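Local coordinates for uroporphyrinogen-III C-methyltransferase (Pseudomonas denitrificans, PDB 1S4D), which catalyses the two successive S-adenosyl-L-methionine-dependent methylations, at C-2 and C-7, that turn uroporphyrinogen III into precorrin-2 on the way to cobalamin and siroheme, at residues 141-146 with 152-157; 168-173 with 180-185; 195-200 with 224-229. All blocks are in the same frame, centred on the assembly; numbering follows the deposited sequence.

Interaction 1. Residues 141-146 with 152-157; sequences IPVTHR and VTFLTG
Val143 meets both Val152 and Phe154 through a single methyl, CG2. These last two residues lie two apart on strand 151-156, and their side chains come off the same side of it. The methyl sits 4.2 Å from Val152 CG1 and also 4.2 Å from Phe154 CZ, with Phe154 CE2 no farther away. Val143 and Phe154 run at about a right angle to each other, and the methyl comes to the ring obliquely at its CE2-CZ end. Val152 CG1 lies in the ring plane, at the edge, so both valines pack against the same phenylalanine. The ring is brought to them by its first torsion: with chi1 at -76° the ring swings to the amide side of its own residue, opposite the carbonyl, which carries its far end closer to Val143 than the start of the side chain is.

Val152 also packs against the backbone of the loop. Its two methyls straddle the carbonyl oxygen of Val143, with CG1 and CG2 each 3.5 Å from Val143 O. CG2 then reaches Thr144, whose OG1 is 3.6 Å from it, the two side chains again crossing almost squarely. Contact here is by van der Waals packing, and all four residues are buried. Val143 also touches Leu136 of helix 131-137 and Val181 of strand 179-183.

Strand 151-156 is an edge strand of the mixed sheet within the chain, but it pairs antiparallel with a strand of the second subunit, and Phe154 meets Phe154 of that subunit edge-to-face. The contact therefore belongs to a continuous intersubunit beta-sheet: the loop packs on the start of strand 151-156 at the homodimer interface, where Phe104 of the second subunit lies against Pro142 and Thr144.

Interaction 2. Residues 168-173 with 180-185; sequences INWQGI and IVMYMA. With SAH (S-adenosyl-L-homocysteine), chain Q.
Trp170 and Met182 touch through the outer rim of the indole and a thioether sulfur. Followed outward, the Met182 side chain leaves strand 179-183 toward the helix, its stem running from CB into CG in company with Leu155 of strand 151-156 and Val243 of strand 241-245. The chain is nearly extended at chi2, which carries SD to the tryptophan, where it lies 4.3 Å from Trp170 CZ3. The sulfur is 5.5 Å from the centroid of the six-membered ring and 80° off its normal, a Met-aromatic contact made at the ring edge. Beyond it the chain bends, chi3 -81°, and CE turns away from the indole. Ile168 CG2 sits over one face of the indole, toward its rim.

Nearer the start of the strand, Ile180 reaches the backbone of the helix: its CD1 lies 3.3 Å from Ile173 O and 4.2 Å from Ile173 CG2.

The other end of 180-185 serves the demethylated product of the methyl donor, S-adenosyl-L-homocysteine. Met184 N donates a nearly straight hydrogen bond (172°) to its O2', 3.0 Å away, while the Met184 side chain runs along the ribose to the ligand sulfur, its CE 3.7 Å from SAH SD. Tyr183 meets the carboxylate with its ring edge, and its OH is hydrogen-bonded to Thr130 and Gly132.

Strand 179-183 runs between strands 151-156 and 241-245 in the mixed sheet. Helix 170-176 lies over it; Leu155 touches Trp170 as well as Ile180 and Met182, and Ile192 of helix 189-198 packs on Trp170 and Met182 alike.

Interaction 3. Residues 195-200 with 224-229; sequences NLIAGG and TLARAE
Two helix ends meet here: the C-terminal turn of helix 189-198, closed by a Schellman motif at Gly200, and the first turn of helix 225-235, whose N-cap is Thr224. Leu225 lies against both Leu196 and Ile197. Its CD2 touches Leu196 CD2 at 4.0 Å, with the two side chains crossing at about a right angle, whereas Ile197 and Leu225 lie alongside each other, pointing opposite ways. The Ile197 chain is extended at chi2 (166°), which carries CD1 across to the start of the other helix. There CD1 lies 4.1 Å from Leu225 CB and 3.9 Å from Ala226 N, resting on the backbone of the first turn as much as on side chains.

At the start of helix 225-235 the Thr224 side chain accepts a weak capping bond from Arg227 N to its OG1. The Schellman turn ends the other helix: Gly200, at positive phi, sends its N to Ile197 O at 3.1 Å.

Inward, Leu196 packs on Trp170 and Ile173 of helix 170-176, and Leu225 on Val207 of strand 206-211. Ala226 is at the solvent-facing side, and helix 225-235 follows directly on strand 219-224, at the edge of the mixed sheet.

Interactions 1 and 2 share the mixed sheet: strands 151-156 and 179-183 are neighbours in it, joined by backbone bonds such as Leu155 O with Tyr183 N. Both contacts are buried and reach the second subunit, whereas interaction 3 is partly exposed, touches no other chain and lies away from the ligand. Helix 170-176 of interaction 2 packs against helix 189-198 of interaction 3, so these two contacts share a layer of helices. Chemistry follows place: aliphatic and aromatic packing beside the dimer interface in 141-146 with 152-157, a sulfur-aromatic contact plus a direct ligand bond in 168-173 with 180-185, and aliphatic packing between capped helix ends in 195-200 with 224-229.

Interaction 1. Residues 141-146 with 152-157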
loop_
_atom_site.group_PDB
_atom_site.type_symbol
_atom_site.label_atom_id
_atom_site.label_comp_id
_atom_site.label_asym_id
_atom_site.label_seq_id
_atom_site.Cartn_x
_atom_site.Cartn_y
_atom_site.Cartn_z
ATOM N N ILE B 141 9.236 11.065 0.933
ATOM C CA ILE B 141 9.109 10.813 -0.501
ATOM C C ILE B 141 7.724 10.286 -0.882
ATOM O O ILE B 141 7.424 9.122 -0.639
ATOM C CB ILE B 141 10.191 9.817 -0.984
ATOM C CG1 ILE B 141 11.596 10.384 -0.728
ATOM C CG2 ILE B 141 9.966 9.442 -2.461
ATOM C CD1 ILE B 141 12.688 9.355 -0.796
ATOM N N PRO B 142 6.890 11.111 -1.505
ATOM C CA PRO B 142 5.615 10.604 -2.015
ATOM C C PRO B 142 5.880 9.794 -3.272
ATOM O O PRO B 142 6.718 10.132 -4.094
ATOM C CB PRO B 142 4.807 11.869 -2.334
ATOM C CG PRO B 142 5.668 13.020 -1.953
ATOM C CD PRO B 142 7.082 12.539 -1.811
ATOM N N VAL B 143 5.148 8.715 -3.396
ATOM C CA VAL B 143 5.303 7.751 -4.454
ATOM C C VAL B 143 4.642 8.263 -5.767
ATOM O O VAL B 143 4.868 7.757 -6.864
ATOM C CB VAL B 143 4.738 6.427 -3.876
ATOM C CG1 VAL B 143 3.335 6.099 -4.364
ATOM C CG2 VAL B 143 5.730 5.310 -4.010
ATOM N N THR B 144 3.880 9.341 -5.628
ATOM C CA THR B 144 3.070 9.912 -6.688
ATOM C C THR B 144 3.038 11.418 -6.464
ATOM O O THR B 144 2.947 11.881 -5.320
ATOM C CB THR B 144 1.663 9.296 -6.572
ATOM O OG1 THR B 144 1.464 8.340 -7.625
ATOM C CG2 THR B 144 0.566 10.314 -6.771
ATOM N N HIS B 145 3.116 12.188 -7.535
ATOM C CA HIS B 145 3.039 13.634 -7.429
ATOM C C HIS B 145 2.818 14.211 -8.837
ATOM O O HIS B 145 3.661 14.035 -9.716
ATOM C CB HIS B 145 4.317 14.163 -6.773
ATOM C CG HIS B 145 4.240 15.594 -6.358
ATOM N ND1 HIS B 145 4.834 16.605 -7.079
ATOM C CD2 HIS B 145 3.635 16.188 -5.305
ATOM C CE1 HIS B 145 4.598 17.761 -6.488
ATOM N NE2 HIS B 145 3.869 17.536 -5.411
ATOM N N ARG B 146 1.692 14.893 -9.049
ATOM C CA ARG B 146 1.189 15.137 -10.411
ATOM C C ARG B 146 2.115 15.918 -11.353
ATOM O O ARG B 146 2.001 15.810 -12.569
ATOM C CB ARG B 146 -0.242 15.697 -10.395
ATOM C CG ARG B 146 -0.408 17.170 -10.744
ATOM C CD ARG B 146 -1.295 17.925 -9.752
ATOM N NE ARG B 146 -2.734 17.757 -9.990
ATOM C CZ ARG B 146 -3.448 16.665 -9.696
ATOM N NH1 ARG B 146 -4.749 16.637 -9.952
ATOM N NH2 ARG B 146 -2.874 15.594 -9.155
ATOM N N VAL B 152 3.317 4.746 -11.228
ATOM C CA VAL B 152 4.408 4.207 -10.416
ATOM C C VAL B 152 4.503 2.706 -10.653
ATOM O O VAL B 152 3.473 2.015 -10.657
ATOM C CB VAL B 152 4.158 4.279 -8.904
ATOM C CG1 VAL B 152 5.425 4.550 -8.150
ATOM C CG2 VAL B 152 3.081 5.233 -8.549
ATOM N N THR B 153 5.743 2.212 -10.778
ATOM C CA THR B 153 6.032 0.779 -10.843
ATOM C C THR B 153 6.705 0.242 -9.585
ATOM O O THR B 153 7.741 0.760 -9.170
ATOM C CB THR B 153 6.931 0.512 -12.028
ATOM O OG1 THR B 153 6.205 0.763 -13.228
ATOM C CG2 THR B 153 7.245 -0.949 -12.141
ATOM N N PHE B 154 6.144 -0.823 -9.003
ATOM C CA PHE B 154 6.781 -1.491 -7.868
ATOM C C PHE B 154 7.448 -2.749 -8.407
ATOM O O PHE B 154 6.888 -3.378 -9.300
ATOM C CB PHE B 154 5.735 -1.872 -6.831
ATOM C CG PHE B 154 5.229 -0.726 -6.005
ATOM C CD1 PHE B 154 4.759 -0.945 -4.734
ATOM C CD2 PHE B 154 5.189 0.567 -6.496
ATOM C CE1 PHE B 154 4.268 0.129 -3.974
ATOM C CE2 PHE B 154 4.704 1.637 -5.742
ATOM C CZ PHE B 154 4.259 1.436 -4.508
ATOM N N LEU B 155 8.638 -3.111 -7.916
ATOM C CA LEU B 155 9.250 -4.388 -8.348
ATOM C C LEU B 155 10.048 -5.161 -7.277
ATOM O O LEU B 155 10.350 -4.599 -6.226
ATOM C CB LEU B 155 9.977 -4.270 -9.704
ATOM C CG LEU B 155 11.439 -3.902 -10.057
ATOM C CD1 LEU B 155 11.430 -2.598 -10.826
ATOM C CD2 LEU B 155 12.506 -3.881 -8.938
ATOM N N THR B 156 10.341 -6.445 -7.537
ATOM C CA THR B 156 11.375 -7.182 -6.783
ATOM C C THR B 156 12.626 -7.231 -7.581
ATOM O O THR B 156 12.583 -7.597 -8.759
ATOM C CB THR B 156 11.080 -8.649 -6.596
ATOM O OG1 THR B 156 9.783 -8.961 -7.095
ATOM C CG2 THR B 156 11.070 -8.978 -5.168
ATOM N N GLY B 157 13.736 -6.944 -6.914
ATOM C CA GLY B 157 15.042 -7.124 -7.496
ATOM C C GLY B 157 15.526 -8.506 -7.140
ATOM O O GLY B 157 16.626 -8.880 -7.495
#

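Interaction 2. Residues 168-173 with 180-185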
loop_
_atom_site.group_PDB
_atom_site.type_symbol
_atom_site.label_atom_id
_atom_site.label_comp_id
_atom_site.label_asym_id
_atom_site.label_seq_id
_atom_site.Cartn_x
_atom_site.Cartn_y
_atom_site.Cartn_z
ATOM N N ILE B 168 12.188 -9.822 -16.046
ATOM C CA ILE B 168 11.735 -8.473 -16.029
ATOM C C ILE B 168 12.331 -7.961 -17.328
ATOM O O ILE B 168 13.443 -8.384 -17.761
ATOM C CB ILE B 168 12.261 -7.710 -14.831
ATOM C CG1 ILE B 168 11.472 -8.131 -13.583
ATOM C CG2 ILE B 168 12.133 -6.224 -15.048
ATOM C CD1 ILE B 168 12.015 -7.536 -12.306
ATOM N N ASN B 169 11.492 -7.193 -17.999
ATOM C CA ASN B 169 11.880 -6.527 -19.201
ATOM C C ASN B 169 12.291 -5.137 -18.727
ATOM O O ASN B 169 11.475 -4.212 -18.656
ATOM C CB ASN B 169 10.679 -6.493 -20.137
ATOM C CG ASN B 169 10.966 -5.784 -21.433
ATOM O OD1 ASN B 169 12.099 -5.700 -21.875
ATOM N ND2 ASN B 169 9.933 -5.305 -22.068
ATOM N N TRP B 170 13.556 -5.015 -18.331
ATOM C CA TRP B 170 14.048 -3.793 -17.718
ATOM C C TRP B 170 13.853 -2.527 -18.569
ATOM O O TRP B 170 13.760 -1.430 -18.035
ATOM C CB TRP B 170 15.494 -3.986 -17.178
ATOM C CG TRP B 170 15.508 -4.785 -15.871
ATOM C CD1 TRP B 170 15.781 -6.122 -15.744
ATOM C CD2 TRP B 170 15.199 -4.308 -14.534
ATOM N NE1 TRP B 170 15.657 -6.508 -14.429
ATOM C CE2 TRP B 170 15.311 -5.419 -13.661
ATOM C CE3 TRP B 170 14.870 -3.060 -13.985
ATOM C CZ2 TRP B 170 15.093 -5.325 -12.279
ATOM C CZ3 TRP B 170 14.655 -2.965 -12.595
ATOM C CH2 TRP B 170 14.774 -4.094 -11.765
ATOM N N GLN B 171 13.738 -2.664 -19.882
ATOM C CA GLN B 171 13.550 -1.501 -20.747
ATOM C C GLN B 171 12.107 -0.957 -20.669
ATOM O O GLN B 171 11.888 0.257 -20.545
ATOM C CB GLN B 171 13.944 -1.868 -22.163
ATOM C CG GLN B 171 13.272 -1.059 -23.231
ATOM C CD GLN B 171 14.190 -0.026 -23.810
ATOM O OE1 GLN B 171 14.679 0.861 -23.088
ATOM N NE2 GLN B 171 14.440 -0.123 -25.126
ATOM N N GLY B 172 11.132 -1.868 -20.734
ATOM C CA GLY B 172 9.746 -1.528 -20.459
ATOM C C GLY B 172 9.578 -0.859 -19.102
ATOM O O GLY B 172 8.872 0.147 -18.960
ATOM N N ILE B 173 10.248 -1.415 -18.103
ATOM C CA ILE B 173 10.204 -0.875 -16.761
ATOM C C ILE B 173 10.803 0.515 -16.715
ATOM O O ILE B 173 10.246 1.393 -16.054
ATOM C CB ILE B 173 10.839 -1.873 -15.744
ATOM C CG1 ILE B 173 9.705 -2.612 -15.028
ATOM C CG2 ILE B 173 11.684 -1.158 -14.706
ATOM C CD1 ILE B 173 9.877 -4.018 -14.952
ATOM N N ILE B 180 10.204 4.545 -10.032
ATOM C CA ILE B 180 10.286 3.093 -9.816
ATOM C C ILE B 180 10.551 2.869 -8.348
ATOM O O ILE B 180 11.402 3.550 -7.759
ATOM C CB ILE B 180 11.463 2.430 -10.600
ATOM C CG1 ILE B 180 11.616 2.971 -12.037
ATOM C CG2 ILE B 180 11.346 0.919 -10.566
ATOM C CD1 ILE B 180 10.591 2.548 -12.942
ATOM N N VAL B 181 9.843 1.907 -7.765
ATOM C CA VAL B 181 9.994 1.602 -6.354
ATOM C C VAL B 181 10.380 0.134 -6.221
ATOM O O VAL B 181 9.649 -0.762 -6.667
ATOM C CB VAL B 181 8.691 1.887 -5.564
ATOM C CG1 VAL B 181 8.783 1.316 -4.112
ATOM C CG2 VAL B 181 8.310 3.398 -5.624
ATOM N N MET B 182 11.523 -0.120 -5.610
ATOM C CA MET B 182 12.091 -1.447 -5.689
ATOM C C MET B 182 12.244 -2.081 -4.318
ATOM O O MET B 182 12.820 -1.469 -3.413
ATOM C CB MET B 182 13.427 -1.396 -6.429
ATOM C CG MET B 182 13.394 -0.504 -7.645
ATOM S SD MET B 182 14.710 -0.918 -8.763
ATOM C CE MET B 182 16.121 -0.068 -7.999
ATOM N N TYR B 183 11.698 -3.297 -4.208
ATOM C CA TYR B 183 11.742 -4.170 -3.042
ATOM C C TYR B 183 12.866 -5.178 -3.260
ATOM O O TYR B 183 13.146 -5.543 -4.398
ATOM C CB TYR B 183 10.423 -4.945 -2.931
ATOM C CG TYR B 183 9.226 -4.122 -2.476
ATOM C CD1 TYR B 183 8.524 -3.274 -3.370
ATOM C CD2 TYR B 183 8.771 -4.214 -1.168
ATOM C CE1 TYR B 183 7.426 -2.518 -2.946
ATOM C CE2 TYR B 183 7.689 -3.482 -0.745
ATOM C CZ TYR B 183 7.028 -2.632 -1.625
ATOM O OH TYR B 183 5.966 -1.914 -1.135
ATOM N N MET B 184 13.524 -5.615 -2.181
ATOM C CA MET B 184 14.575 -6.639 -2.260
ATOM C C MET B 184 15.558 -6.436 -3.407
ATOM O O MET B 184 15.834 -7.364 -4.157
ATOM C CB MET B 184 13.971 -8.038 -2.345
ATOM C CG MET B 184 12.881 -8.281 -1.307
ATOM S SD MET B 184 12.099 -9.856 -1.542
ATOM C CE MET B 184 10.583 -9.343 -2.309
ATOM N N ALA B 185 16.113 -5.227 -3.492
ATOM C CA ALA B 185 16.968 -4.822 -4.606
ATOM C C ALA B 185 18.371 -4.462 -4.154
ATOM O O ALA B 185 19.138 -3.887 -4.916
ATOM C CB ALA B 185 16.337 -3.653 -5.355
HETATM N N SAH Q . 4.944 -7.397 2.083
HETATM C CA SAH Q . 6.031 -6.493 2.415
HETATM C CB SAH Q . 7.267 -6.850 1.608
HETATM C CG SAH Q . 8.088 -7.977 2.205
HETATM S SD SAH Q . 9.361 -8.681 1.124
HETATM C C SAH Q . 5.609 -5.029 2.238
HETATM O O SAH Q . 4.490 -4.718 1.834
HETATM O OXT SAH Q . 6.346 -4.083 2.504
HETATM C "C5'" SAH Q . 10.664 -7.822 2.066
HETATM C "C4'" SAH Q . 11.178 -6.488 1.510
HETATM O "O4'" SAH Q . 10.332 -5.412 1.861
HETATM C "C3'" SAH Q . 12.533 -6.016 2.028
HETATM O "O3'" SAH Q . 13.648 -6.676 1.493
HETATM C "C2'" SAH Q . 12.519 -4.526 1.734
HETATM O "O2'" SAH Q . 12.786 -4.202 0.385
HETATM C "C1'" SAH Q . 11.060 -4.207 2.011
HETATM N N9 SAH Q . 10.816 -3.668 3.369
HETATM C C8 SAH Q . 10.025 -4.262 4.298
HETATM N N7 SAH Q . 10.010 -3.510 5.400
HETATM C C5 SAH Q . 10.782 -2.436 5.214
HETATM C C6 SAH Q . 11.098 -1.351 6.034
HETATM N N6 SAH Q . 10.593 -1.250 7.250
HETATM N N1 SAH Q . 11.942 -0.367 5.559
HETATM C C2 SAH Q . 12.445 -0.467 4.279
HETATM N N3 SAH Q . 12.128 -1.544 3.468
HETATM C C4 SAH Q . 11.304 -2.517 3.925
#

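Interaction 3. Residues 195-200 with 224-229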
loop_
_atom_site.group_PDB
_atom_site.type_symbol
_atom_site.label_atom_id
_atom_site.label_comp_id
_atom_site.label_asym_id
_atom_site.label_seq_id
_atom_site.Cartn_x
_atom_site.Cartn_y
_atom_site.Cartn_z
ATOM N N ASN B 195 20.752 -2.171 -15.493
ATOM C CA ASN B 195 19.636 -2.495 -16.380
ATOM C C ASN B 195 18.889 -1.218 -16.727
ATOM O O ASN B 195 18.681 -0.897 -17.896
ATOM C CB ASN B 195 18.670 -3.490 -15.753
ATOM C CG ASN B 195 19.198 -4.941 -15.741
ATOM O OD1 ASN B 195 18.711 -5.765 -14.956
ATOM N ND2 ASN B 195 20.160 -5.257 -16.586
ATOM N N LEU B 196 18.541 -0.463 -15.701
ATOM C CA LEU B 196 17.809 0.767 -15.869
ATOM C C LEU B 196 18.565 1.755 -16.749
ATOM O O LEU B 196 17.960 2.394 -17.612
ATOM C CB LEU B 196 17.558 1.376 -14.495
ATOM C CG LEU B 196 16.228 1.292 -13.746
ATOM C CD1 LEU B 196 15.201 0.297 -14.357
ATOM C CD2 LEU B 196 16.462 1.064 -12.239
ATOM N N ILE B 197 19.874 1.899 -16.536
ATOM C CA ILE B 197 20.667 2.819 -17.364
ATOM C C ILE B 197 20.727 2.348 -18.843
ATOM O O ILE B 197 20.691 3.166 -19.762
ATOM C CB ILE B 197 22.122 3.049 -16.766
ATOM C CG1 ILE B 197 22.053 3.769 -15.401
ATOM C CG2 ILE B 197 23.056 3.802 -17.776
ATOM C CD1 ILE B 197 23.349 3.749 -14.578
ATOM N N ALA B 198 20.835 1.037 -19.067
ATOM C CA ALA B 198 20.826 0.481 -20.424
ATOM C C ALA B 198 19.453 0.751 -21.053
ATOM O O ALA B 198 19.320 0.883 -22.278
ATOM C CB ALA B 198 21.138 -1.014 -20.402
ATOM N N GLY B 199 18.448 0.877 -20.181
ATOM C CA GLY B 199 17.089 1.150 -20.579
ATOM C C GLY B 199 16.756 2.602 -20.830
ATOM O O GLY B 199 15.606 2.918 -21.092
ATOM N N GLY B 200 17.716 3.501 -20.731
ATOM C CA GLY B 200 17.456 4.881 -21.128
ATOM C C GLY B 200 17.334 5.880 -19.995
ATOM O O GLY B 200 17.238 7.096 -20.207
ATOM N N THR B 224 22.432 8.754 -7.002
ATOM C CA THR B 224 21.944 8.697 -8.375
ATOM C C THR B 224 22.080 7.267 -8.856
ATOM O O THR B 224 22.676 6.443 -8.152
ATOM C CB THR B 224 22.763 9.619 -9.285
ATOM O OG1 THR B 224 24.139 9.202 -9.258
ATOM C CG2 THR B 224 22.757 11.055 -8.769
ATOM N N LEU B 225 21.541 6.963 -10.044
ATOM C CA LEU B 225 21.598 5.593 -10.582
ATOM C C LEU B 225 23.052 5.120 -10.779
ATOM O O LEU B 225 23.429 4.023 -10.352
ATOM C CB LEU B 225 20.822 5.478 -11.900
ATOM C CG LEU B 225 19.286 5.375 -11.879
ATOM C CD1 LEU B 225 18.730 5.436 -13.303
ATOM C CD2 LEU B 225 18.754 4.146 -11.124
ATOM N N ALA B 226 23.875 5.958 -11.411
ATOM C CA ALA B 226 25.256 5.587 -11.641
ATOM C C ALA B 226 25.954 5.342 -10.309
ATOM O O ALA B 226 26.609 4.323 -10.153
ATOM C CB ALA B 226 25.964 6.639 -12.432
ATOM N N ARG B 227 25.799 6.252 -9.346
ATOM C CA ARG B 227 26.547 6.160 -8.089
ATOM C C ARG B 227 25.923 5.236 -7.048
ATOM O O ARG B 227 26.532 4.991 -6.007
ATOM C CB ARG B 227 26.705 7.536 -7.456
ATOM C CG ARG B 227 27.707 8.443 -8.152
ATOM C CD ARG B 227 27.344 9.917 -8.082
ATOM N NE ARG B 227 26.634 10.233 -6.844
ATOM C CZ ARG B 227 27.229 10.596 -5.710
ATOM N NH1 ARG B 227 26.492 10.857 -4.625
ATOM N NH2 ARG B 227 28.563 10.698 -5.662
ATOM N N ALA B 228 24.719 4.735 -7.315
ATOM C CA ALA B 228 23.951 4.032 -6.293
ATOM C C ALA B 228 24.699 2.855 -5.663
ATOM O O ALA B 228 24.770 2.728 -4.427
ATOM C CB ALA B 228 22.630 3.583 -6.852
ATOM N N GLU B 229 25.268 2.005 -6.519
ATOM C CA GLU B 229 25.920 0.782 -6.063
ATOM C C GLU B 229 27.108 1.078 -5.155
ATOM O O GLU B 229 27.209 0.499 -4.085
ATOM C CB GLU B 229 26.313 -0.122 -7.224
ATOM C CG GLU B 229 27.056 -1.363 -6.762
ATOM C CD GLU B 229 27.676 -2.150 -7.896
ATOM O OE1 GLU B 229 28.020 -3.321 -7.639
ATOM O OE2 GLU B 229 27.809 -1.615 -9.032
#